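Local coordinates for protein (superoxide dismutase) (Sulfolobus acidocaldarius, PDB 1B06) that converts superoxide radicals into hydrogen peroxide and molecular oxygen, using one iron ion bound in each subunit, at residues Lys7-Pro12 against Gly44-Leu49; His84-Asn89 against Ile166-Glu171; Val137-Asn142 against Ala161-Ile166. All coordinates share one frame; numbering follows the deposited sequence.

Contact 1: residues Lys7-Pro12 against Gly44-Leu49; sequences KRYEFP and GANSLL
N46 on the helix meets Y9 of the extended chain through both ends of its amide. The backbone N of Y9 donates to N46 OD1 over 2.8 Å, a nearly straight bond with 168° at the hydrogen. In return N46 ND2 donates to the carbonyl O of Y9 at 3.0 Å, and this acceptor lies in the plane of the amide. The pair shows how a carboxamide can recognise a backbone: one side chain satisfies the N-H and the C=O of a single residue, and being held at both ends it is fixed in rotation. The amide also lies almost parallel to the Y9 ring, their planes 5° apart, with OD1 of N46 at the ring's edge.

In fold terms the contact lays the chain before the first long helix, 27-57, back against that helix within the alpha-hairpin domain of iron/manganese superoxide dismutases. The second helix of the hairpin, 67-89, adds I78 against Y9 and N77 against A45.

Apolar packing accompanies these bonds. L49 crosses Y9 at about a right angle, its CD1 4.0 Å from Y9 CE2, while A45 CB lies 4.2 Å from Y9 CD2. L49 CD1 also reaches back to K7 O at 3.4 Å. R8 runs past L49 in the opposite direction: a bend at chi2 (-66°) leaves R8 CD 3.9 Å from L49 CB, which also lies over one face of the guanidinium.

Charged and intersubunit partners complete the surroundings. R8 NH2 forms a salt bridge with D50, one residue beyond the helical segment. Y9 OH is hydrogen-bonded to D141 of the second subunit, and K7 O accepts from ND2 of N146 of that same subunit.

Contact 2: residues His84-Asn89 against Ile166-Glu171; sequences HAIYWN and ILIVDE. With FE (Fe (III) ion), chain G.
H84 and D170 meet at the iron, H84 NE2 binding it at 2.2 Å and D170 OD2 at 1.9 Å. This is the metal site of the iron/manganese superoxide dismutase fold, where a helix of the alpha-hairpin domain faces a strand of the C-terminal domain. Over these short segments, helix residues 84-89 and strand 168-170 run 109° apart. The site illustrates how two domains can be joined through one metal: the histidine ring and the carboxylate stand with their planes 83° apart, and H33 and H174 supply the remaining protein ligands.

Packing is close beside the metal, around Y87. Y87 CG is anti to the backbone N (chi1 -179°), and the ring receives D170 CB over one face, in a CH-pi contact 3.9 Å from the ring centroid. Y87 CE1 lies 3.6 Å from the backbone N of D170, and I168 O sits at the ring's edge. Beyond the ring, Y87 OH is hydrogen-bonded to the hydroxyl of Y187, which also bonds to D170 O.

Farther from the iron the fit is looser, although still buried. I86 and I168 cross at about a right angle and touch through their CG2 atoms at 3.9 Å, and Y87 CB comes no nearer than 4.5 Å to I168 CG2. Here I86 also packs on E162 of the second subunit.

Second-shell bonds help to orient the ligands: H84 ND1 is hydrogen-bonded to G80 O, and D170 OD1 to F172. A water molecule also binds, its oxygen 2.1 Å from the iron.

Contact 3: residues Val137-Asn142 against Ala161-Ile166; sequences VLYYDN and AELPVI
Y139 lies against L163, P164 and V165, and its side chain can be followed outward. Y139 CB is 3.9 Å from L163 CB, Y139 CG lies 4.1 Å from the same L163 CB, and P164 O lies at the edge of the ring. Y139 CD1 passes L163 O at 3.7 Å; Y139 CE1 arrives 4.1 Å from V165 CG2. V137 CG1 sits over one face of the ring, toward its rim, and at the tip Y139 OH is hydrogen-bonded to H159.

The backbones pair the central strand 134-140 with strand 165-170 in the antiparallel sheet of the C-terminal domain. Y139 and V165 make a non-hydrogen-bonded pair, flanked by a strong bond from I166 N to L138 O (2.8 Å) and a weak one from Y140 N to P164 O (3.3 Å). Strand 165-170 then turns a corner at a classic beta bulge, with I166 and L167 both facing L138.

Beside the pair, V137 CG1 and V165 CG1 are only 3.4 Å apart, tighter than usual for two methyls. L163 packs beyond the pair, its CD2 3.7 Å from D141 OD1. From the second subunit K82 makes a salt bridge to D141, while V165 N donates to E162 OE2 of the same neighbour.

Overall arrangement
Contacts 2 and 3 share I166 and strand 165-170. They touch directly: L167 O and L138 N, 2.9 Å apart, probably form a hydrogen bond, and I86 CD1 packs 4.1 Å from V165 CB. Along the chain, contact 3 is nested within the loop that contact 2 closes, and the side chain of V137 lies about 12 Å from the iron, two of whose ligands belong to contact 2. Contact 1 precedes both in sequence, its centre about 19 Å from that of contact 2; helices 27-57 and 67-89, consecutive in the chain, connect them. Contacts 1 and 3 lie about 24 Å apart between centres within a subunit, yet both touch the second subunit, where contact 1 of one copy reaches contact 3 of the other.

Contact 1: residues Lys7-Pro12 against Gly44-Leu49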
loop_
_atom_site.group_PDB
_atom_site.type_symbol
_atom_site.label_atom_id
_atom_site.label_comp_id
_atom_site.label_asym_id
_atom_site.label_seq_id
_atom_site.Cartn_x
_atom_site.Cartn_y
_atom_site.Cartn_z
ATOM N N LYS A 7 -4.143 -22.894 16.027
ATOM C CA LYS A 7 -5.407 -22.580 16.674
ATOM C C LYS A 7 -6.215 -21.627 15.794
ATOM O O LYS A 7 -5.656 -20.874 14.997
ATOM C CB LYS A 7 -5.152 -21.941 18.039
ATOM C CG LYS A 7 -6.419 -21.607 18.814
ATOM C CD LYS A 7 -6.587 -22.510 20.030
ATOM C CE LYS A 7 -8.033 -22.531 20.517
ATOM N NZ LYS A 7 -8.286 -23.625 21.504
ATOM N N ARG A 8 -7.536 -21.673 15.927
ATOM C CA ARG A 8 -8.401 -20.806 15.143
ATOM C C ARG A 8 -8.935 -19.687 16.016
ATOM O O ARG A 8 -8.834 -19.743 17.239
ATOM C CB ARG A 8 -9.564 -21.604 14.561
ATOM C CG ARG A 8 -9.131 -22.777 13.694
ATOM C CD ARG A 8 -8.426 -22.307 12.426
ATOM N NE ARG A 8 -8.192 -23.402 11.487
ATOM C CZ ARG A 8 -7.234 -24.314 11.625
ATOM N NH1 ARG A 8 -6.413 -24.264 12.665
ATOM N NH2 ARG A 8 -7.102 -25.281 10.726
ATOM N N TYR A 9 -9.502 -18.667 15.386
ATOM C CA TYR A 9 -10.044 -17.530 16.119
ATOM C C TYR A 9 -11.512 -17.743 16.452
ATOM O O TYR A 9 -12.229 -18.433 15.729
ATOM C CB TYR A 9 -9.882 -16.245 15.295
ATOM C CG TYR A 9 -8.442 -15.800 15.162
ATOM C CD1 TYR A 9 -7.793 -15.154 16.214
ATOM C CD2 TYR A 9 -7.713 -16.076 14.007
ATOM C CE1 TYR A 9 -6.448 -14.797 16.121
ATOM C CE2 TYR A 9 -6.368 -15.724 13.905
ATOM C CZ TYR A 9 -5.745 -15.089 14.966
ATOM O OH TYR A 9 -4.415 -14.765 14.881
ATOM N N GLU A 10 -11.950 -17.143 17.552
ATOM C CA GLU A 10 -13.333 -17.251 17.986
ATOM C C GLU A 10 -14.039 -15.914 17.833
ATOM O O GLU A 10 -13.462 -14.865 18.106
ATOM C CB GLU A 10 -13.393 -17.696 19.446
ATOM C CG GLU A 10 -13.861 -19.135 19.629
ATOM C CD GLU A 10 -13.047 -19.887 20.668
ATOM O OE1 GLU A 10 -12.876 -19.357 21.789
ATOM O OE2 GLU A 10 -12.578 -21.006 20.361
ATOM N N PHE A 11 -15.289 -15.958 17.385
ATOM C CA PHE A 11 -16.088 -14.755 17.211
ATOM C C PHE A 11 -16.526 -14.285 18.601
ATOM O O PHE A 11 -17.246 -14.989 19.309
ATOM C CB PHE A 11 -17.310 -15.062 16.336
ATOM C CG PHE A 11 -18.136 -13.852 15.982
ATOM C CD1 PHE A 11 -17.544 -12.723 15.431
ATOM C CD2 PHE A 11 -19.515 -13.855 16.179
ATOM C CE1 PHE A 11 -18.306 -11.620 15.080
ATOM C CE2 PHE A 11 -20.285 -12.752 15.831
ATOM C CZ PHE A 11 -19.675 -11.632 15.278
ATOM N N PRO A 12 -16.096 -13.081 19.003
ATOM C CA PRO A 12 -16.454 -12.541 20.317
ATOM C C PRO A 12 -17.906 -12.074 20.416
ATOM O O PRO A 12 -18.595 -11.931 19.406
ATOM C CB PRO A 12 -15.466 -11.392 20.507
ATOM C CG PRO A 12 -15.188 -10.921 19.118
ATOM C CD PRO A 12 -15.259 -12.145 18.230
ATOM N N GLY A 44 -13.043 -15.668 7.463
ATOM C CA GLY A 44 -12.014 -15.550 6.444
ATOM C C GLY A 44 -10.641 -15.933 6.966
ATOM O O GLY A 44 -9.871 -16.615 6.293
ATOM N N ALA A 45 -10.337 -15.498 8.182
ATOM C CA ALA A 45 -9.059 -15.803 8.799
ATOM C C ALA A 45 -8.918 -17.305 9.022
ATOM O O ALA A 45 -7.895 -17.898 8.674
ATOM C CB ALA A 45 -8.934 -15.063 10.131
ATOM N N ASN A 46 -9.948 -17.917 9.596
ATOM C CA ASN A 46 -9.918 -19.346 9.886
ATOM C C ASN A 46 -9.813 -20.213 8.638
ATOM O O ASN A 46 -9.127 -21.237 8.638
ATOM C CB ASN A 46 -11.151 -19.733 10.702
ATOM C CG ASN A 46 -11.090 -19.207 12.123
ATOM O OD1 ASN A 46 -10.027 -18.808 12.604
ATOM N ND2 ASN A 46 -12.228 -19.204 12.803
ATOM N N SER A 47 -10.481 -19.800 7.570
ATOM C CA SER A 47 -10.438 -20.558 6.331
ATOM C C SER A 47 -9.043 -20.488 5.707
ATOM O O SER A 47 -8.611 -21.417 5.021
ATOM C CB SER A 47 -11.484 -20.026 5.350
ATOM O OG SER A 47 -10.906 -19.103 4.448
ATOM N N LEU A 48 -8.336 -19.386 5.942
ATOM C CA LEU A 48 -6.994 -19.239 5.397
ATOM C C LEU A 48 -5.998 -19.976 6.279
ATOM O O LEU A 48 -4.961 -20.430 5.800
ATOM C CB LEU A 48 -6.606 -17.766 5.294
ATOM C CG LEU A 48 -7.180 -17.017 4.093
ATOM C CD1 LEU A 48 -6.821 -15.553 4.209
ATOM C CD2 LEU A 48 -6.637 -17.601 2.794
ATOM N N LEU A 49 -6.315 -20.092 7.566
ATOM C CA LEU A 49 -5.447 -20.803 8.499
ATOM C C LEU A 49 -5.496 -22.300 8.171
ATOM O O LEU A 49 -4.511 -23.019 8.340
ATOM C CB LEU A 49 -5.905 -20.564 9.936
ATOM C CG LEU A 49 -5.441 -19.256 10.591
ATOM C CD1 LEU A 49 -5.973 -19.176 12.019
ATOM C CD2 LEU A 49 -3.925 -19.186 10.595
#

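Contact 2: residues His84-Asn89 against Ile166-Glu171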
loop_
_atom_site.group_PDB
_atom_site.type_symbol
_atom_site.label_atom_id
_atom_site.label_comp_id
_atom_site.label_asym_id
_atom_site.label_seq_id
_atom_site.Cartn_x
_atom_site.Cartn_y
_atom_site.Cartn_z
ATOM N N HIS A 84 -11.765 -4.808 15.213
ATOM C CA HIS A 84 -13.186 -4.677 15.504
ATOM C C HIS A 84 -13.447 -5.073 16.953
ATOM O O HIS A 84 -14.305 -4.498 17.619
ATOM C CB HIS A 84 -14.009 -5.552 14.558
ATOM C CG HIS A 84 -14.315 -4.886 13.257
ATOM N ND1 HIS A 84 -13.469 -4.954 12.173
ATOM C CD2 HIS A 84 -15.335 -4.078 12.889
ATOM C CE1 HIS A 84 -13.952 -4.212 11.194
ATOM N NE2 HIS A 84 -15.084 -3.669 11.603
ATOM N N ALA A 85 -12.688 -6.049 17.438
ATOM C CA ALA A 85 -12.826 -6.515 18.808
ATOM C C ALA A 85 -12.498 -5.387 19.782
ATOM O O ALA A 85 -13.141 -5.245 20.820
ATOM C CB ALA A 85 -11.911 -7.699 19.048
ATOM N N ILE A 86 -11.494 -4.584 19.455
ATOM C CA ILE A 86 -11.128 -3.466 20.318
ATOM C C ILE A 86 -12.196 -2.373 20.209
ATOM O O ILE A 86 -12.619 -1.792 21.209
ATOM C CB ILE A 86 -9.770 -2.863 19.906
ATOM C CG1 ILE A 86 -8.657 -3.886 20.127
ATOM C CG2 ILE A 86 -9.490 -1.608 20.716
ATOM C CD1 ILE A 86 -7.384 -3.580 19.358
ATOM N N TYR A 87 -12.618 -2.111 18.976
ATOM C CA TYR A 87 -13.619 -1.096 18.661
ATOM C C TYR A 87 -14.899 -1.229 19.493
ATOM O O TYR A 87 -15.363 -0.247 20.080
ATOM C CB TYR A 87 -13.939 -1.179 17.167
ATOM C CG TYR A 87 -14.950 -0.183 16.639
ATOM C CD1 TYR A 87 -14.786 1.189 16.829
ATOM C CD2 TYR A 87 -16.045 -0.617 15.895
ATOM C CE1 TYR A 87 -15.697 2.111 16.279
ATOM C CE2 TYR A 87 -16.956 0.286 15.343
ATOM C CZ TYR A 87 -16.779 1.645 15.535
ATOM O OH TYR A 87 -17.680 2.526 14.978
ATOM N N TRP A 88 -15.463 -2.436 19.554
ATOM C CA TRP A 88 -16.688 -2.663 20.319
ATOM C C TRP A 88 -16.495 -2.333 21.794
ATOM O O TRP A 88 -17.359 -1.725 22.418
ATOM C CB TRP A 88 -17.157 -4.116 20.205
ATOM C CG TRP A 88 -17.333 -4.628 18.802
ATOM C CD1 TRP A 88 -16.900 -5.826 18.316
ATOM C CD2 TRP A 88 -17.996 -3.970 17.712
ATOM N NE1 TRP A 88 -17.249 -5.960 16.995
ATOM C CE2 TRP A 88 -17.922 -4.837 16.596
ATOM C CE3 TRP A 88 -18.644 -2.736 17.568
ATOM C CZ2 TRP A 88 -18.473 -4.508 15.349
ATOM C CZ3 TRP A 88 -19.193 -2.409 16.324
ATOM C CH2 TRP A 88 -19.102 -3.295 15.234
ATOM N N ASN A 89 -15.358 -2.738 22.348
ATOM C CA ASN A 89 -15.062 -2.497 23.754
ATOM C C ASN A 89 -14.634 -1.064 24.032
ATOM O O ASN A 89 -14.708 -0.596 25.172
ATOM C CB ASN A 89 -13.965 -3.448 24.225
ATOM C CG ASN A 89 -14.467 -4.860 24.405
ATOM O OD1 ASN A 89 -15.414 -5.098 25.145
ATOM N ND2 ASN A 89 -13.835 -5.806 23.728
ATOM N N ILE A 166 -4.931 2.322 22.216
ATOM C CA ILE A 166 -5.599 2.911 23.377
ATOM C C ILE A 166 -6.989 3.440 23.006
ATOM O O ILE A 166 -7.949 3.286 23.765
ATOM C CB ILE A 166 -4.775 4.085 23.967
ATOM C CG1 ILE A 166 -3.404 3.593 24.430
ATOM C CG2 ILE A 166 -5.522 4.717 25.134
ATOM C CD1 ILE A 166 -3.466 2.486 25.471
ATOM N N LEU A 167 -7.078 4.066 21.833
ATOM C CA LEU A 167 -8.321 4.641 21.322
ATOM C C LEU A 167 -8.420 4.327 19.832
ATOM O O LEU A 167 -7.413 4.327 19.128
ATOM C CB LEU A 167 -8.319 6.160 21.542
ATOM C CG LEU A 167 -9.600 6.941 21.219
ATOM C CD1 LEU A 167 -10.700 6.558 22.191
ATOM C CD2 LEU A 167 -9.318 8.438 21.302
ATOM N N ILE A 168 -9.627 4.067 19.340
ATOM C CA ILE A 168 -9.778 3.731 17.931
ATOM C C ILE A 168 -11.149 4.034 17.335
ATOM O O ILE A 168 -12.176 3.871 17.992
ATOM C CB ILE A 168 -9.481 2.234 17.713
ATOM C CG1 ILE A 168 -9.513 1.896 16.222
ATOM C CG2 ILE A 168 -10.491 1.396 18.480
ATOM C CD1 ILE A 168 -8.772 0.624 15.877
ATOM N N VAL A 169 -11.153 4.472 16.078
ATOM C CA VAL A 169 -12.390 4.772 15.361
ATOM C C VAL A 169 -12.367 4.086 14.012
ATOM O O VAL A 169 -11.410 4.245 13.250
ATOM C CB VAL A 169 -12.571 6.266 15.040
ATOM C CG1 VAL A 169 -14.030 6.624 15.151
ATOM C CG2 VAL A 169 -11.712 7.113 15.930
ATOM N N ASP A 170 -13.426 3.346 13.712
ATOM C CA ASP A 170 -13.545 2.653 12.436
ATOM C C ASP A 170 -13.998 3.686 11.420
ATOM O O ASP A 170 -14.974 4.400 11.659
ATOM C CB ASP A 170 -14.590 1.537 12.538
ATOM C CG ASP A 170 -14.612 0.633 11.317
ATOM O OD1 ASP A 170 -13.956 0.943 10.294
ATOM O OD2 ASP A 170 -15.301 -0.405 11.383
ATOM N N GLU A 171 -13.297 3.774 10.293
ATOM C CA GLU A 171 -13.660 4.742 9.268
ATOM C C GLU A 171 -13.976 4.113 7.919
ATOM O O GLU A 171 -13.967 4.790 6.889
ATOM C CB GLU A 171 -12.565 5.801 9.125
ATOM C CG GLU A 171 -12.640 6.890 10.195
ATOM C CD GLU A 171 -11.675 8.029 9.933
ATOM O OE1 GLU A 171 -11.994 8.916 9.109
ATOM O OE2 GLU A 171 -10.593 8.034 10.552
HETATM FE FE FE G . -15.767 -1.939 10.439
HETATM O O HOH W 1 -13.924 -1.850 9.485
#

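Contact 3: residues Val137-Asn142 against Ala161-Ile166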
loop_
_atom_site.group_PDB
_atom_site.type_symbol
_atom_site.label_atom_id
_atom_site.label_comp_id
_atom_site.label_asym_id
_atom_site.label_seq_id
_atom_site.Cartn_x
_atom_site.Cartn_y
_atom_site.Cartn_z
ATOM N N VAL A 137 -6.140 5.632 14.892
ATOM C CA VAL A 137 -5.800 5.026 16.165
ATOM C C VAL A 137 -4.888 5.882 17.023
ATOM O O VAL A 137 -4.182 6.754 16.520
ATOM C CB VAL A 137 -5.086 3.673 15.907
ATOM C CG1 VAL A 137 -4.916 2.911 17.190
ATOM C CG2 VAL A 137 -5.879 2.849 14.905
ATOM N N LEU A 138 -4.923 5.630 18.326
ATOM C CA LEU A 138 -4.049 6.313 19.266
ATOM C C LEU A 138 -3.261 5.200 19.947
ATOM O O LEU A 138 -3.838 4.371 20.659
ATOM C CB LEU A 138 -4.842 7.094 20.315
ATOM C CG LEU A 138 -3.912 7.839 21.280
ATOM C CD1 LEU A 138 -3.238 8.980 20.536
ATOM C CD2 LEU A 138 -4.685 8.369 22.472
ATOM N N TYR A 139 -1.955 5.162 19.698
ATOM C CA TYR A 139 -1.091 4.147 20.289
ATOM C C TYR A 139 -0.378 4.742 21.483
ATOM O O TYR A 139 -0.295 5.957 21.632
ATOM C CB TYR A 139 0.016 3.699 19.320
ATOM C CG TYR A 139 -0.419 3.104 18.005
ATOM C CD1 TYR A 139 -0.906 1.800 17.935
ATOM C CD2 TYR A 139 -0.302 3.832 16.820
ATOM C CE1 TYR A 139 -1.267 1.230 16.712
ATOM C CE2 TYR A 139 -0.658 3.276 15.595
ATOM C CZ TYR A 139 -1.140 1.975 15.547
ATOM O OH TYR A 139 -1.495 1.424 14.339
ATOM N N TYR A 140 0.144 3.876 22.337
ATOM C CA TYR A 140 0.929 4.343 23.458
ATOM C C TYR A 140 2.313 3.780 23.181
ATOM O O TYR A 140 2.477 2.563 23.090
ATOM C CB TYR A 140 0.427 3.799 24.789
ATOM C CG TYR A 140 1.418 4.084 25.891
ATOM C CD1 TYR A 140 1.786 5.396 26.190
ATOM C CD2 TYR A 140 2.022 3.048 26.604
ATOM C CE1 TYR A 140 2.734 5.673 27.168
ATOM C CE2 TYR A 140 2.973 3.314 27.589
ATOM C CZ TYR A 140 3.325 4.630 27.863
ATOM O OH TYR A 140 4.267 4.909 28.829
ATOM N N ASP A 141 3.297 4.657 23.018
ATOM C CA ASP A 141 4.657 4.214 22.752
ATOM C C ASP A 141 5.442 4.132 24.047
ATOM O O ASP A 141 5.834 5.148 24.613
ATOM C CB ASP A 141 5.355 5.170 21.789
ATOM C CG ASP A 141 6.746 4.697 21.415
ATOM O OD1 ASP A 141 7.032 3.497 21.599
ATOM O OD2 ASP A 141 7.556 5.523 20.943
ATOM N N ASN A 142 5.667 2.911 24.507
ATOM C CA ASN A 142 6.398 2.664 25.741
ATOM C C ASN A 142 7.847 3.130 25.660
ATOM O O ASN A 142 8.463 3.425 26.684
ATOM C CB ASN A 142 6.362 1.170 26.063
ATOM C CG ASN A 142 6.096 0.323 24.833
ATOM O OD1 ASN A 142 4.943 0.070 24.476
ATOM N ND2 ASN A 142 7.164 -0.112 24.172
ATOM N N ALA A 161 4.569 -1.204 14.582
ATOM C CA ALA A 161 4.834 -2.516 15.174
ATOM C C ALA A 161 4.862 -2.602 16.693
ATOM O O ALA A 161 5.510 -1.801 17.355
ATOM C CB ALA A 161 6.137 -3.086 14.605
ATOM N N GLU A 162 4.140 -3.589 17.222
ATOM C CA GLU A 162 4.070 -3.881 18.653
ATOM C C GLU A 162 3.357 -2.914 19.600
ATOM O O GLU A 162 3.106 -3.263 20.752
ATOM C CB GLU A 162 5.480 -4.117 19.193
ATOM C CG GLU A 162 6.337 -5.028 18.339
ATOM C CD GLU A 162 7.613 -5.428 19.047
ATOM O OE1 GLU A 162 8.404 -4.532 19.410
ATOM O OE2 GLU A 162 7.824 -6.639 19.250
ATOM N N LEU A 163 3.028 -1.712 19.143
ATOM C CA LEU A 163 2.377 -0.753 20.026
ATOM C C LEU A 163 0.902 -1.065 20.280
ATOM O O LEU A 163 0.165 -1.427 19.362
ATOM C CB LEU A 163 2.517 0.663 19.456
ATOM C CG LEU A 163 3.936 1.186 19.212
ATOM C CD1 LEU A 163 3.891 2.699 19.055
ATOM C CD2 LEU A 163 4.848 0.800 20.364
ATOM N N PRO A 164 0.462 -0.957 21.545
ATOM C CA PRO A 164 -0.931 -1.219 21.926
ATOM C C PRO A 164 -1.869 -0.084 21.531
ATOM O O PRO A 164 -1.488 1.090 21.528
ATOM C CB PRO A 164 -0.864 -1.384 23.442
ATOM C CG PRO A 164 0.289 -0.531 23.842
ATOM C CD PRO A 164 1.294 -0.624 22.717
ATOM N N VAL A 165 -3.100 -0.448 21.200
ATOM C CA VAL A 165 -4.114 0.513 20.804
ATOM C C VAL A 165 -4.832 1.005 22.057
ATOM O O VAL A 165 -5.281 0.203 22.868
ATOM C CB VAL A 165 -5.130 -0.147 19.857
ATOM C CG1 VAL A 165 -6.241 0.828 19.520
ATOM C CG2 VAL A 165 -4.423 -0.619 18.594
ATOM N N ILE A 166 -4.931 2.322 22.216
ATOM C CA ILE A 166 -5.599 2.911 23.377
ATOM C C ILE A 166 -6.989 3.440 23.006
ATOM O O ILE A 166 -7.949 3.286 23.765
ATOM C CB ILE A 166 -4.775 4.085 23.967
ATOM C CG1 ILE A 166 -3.404 3.593 24.430
ATOM C CG2 ILE A 166 -5.522 4.717 25.134
ATOM C CD1 ILE A 166 -3.466 2.486 25.471
#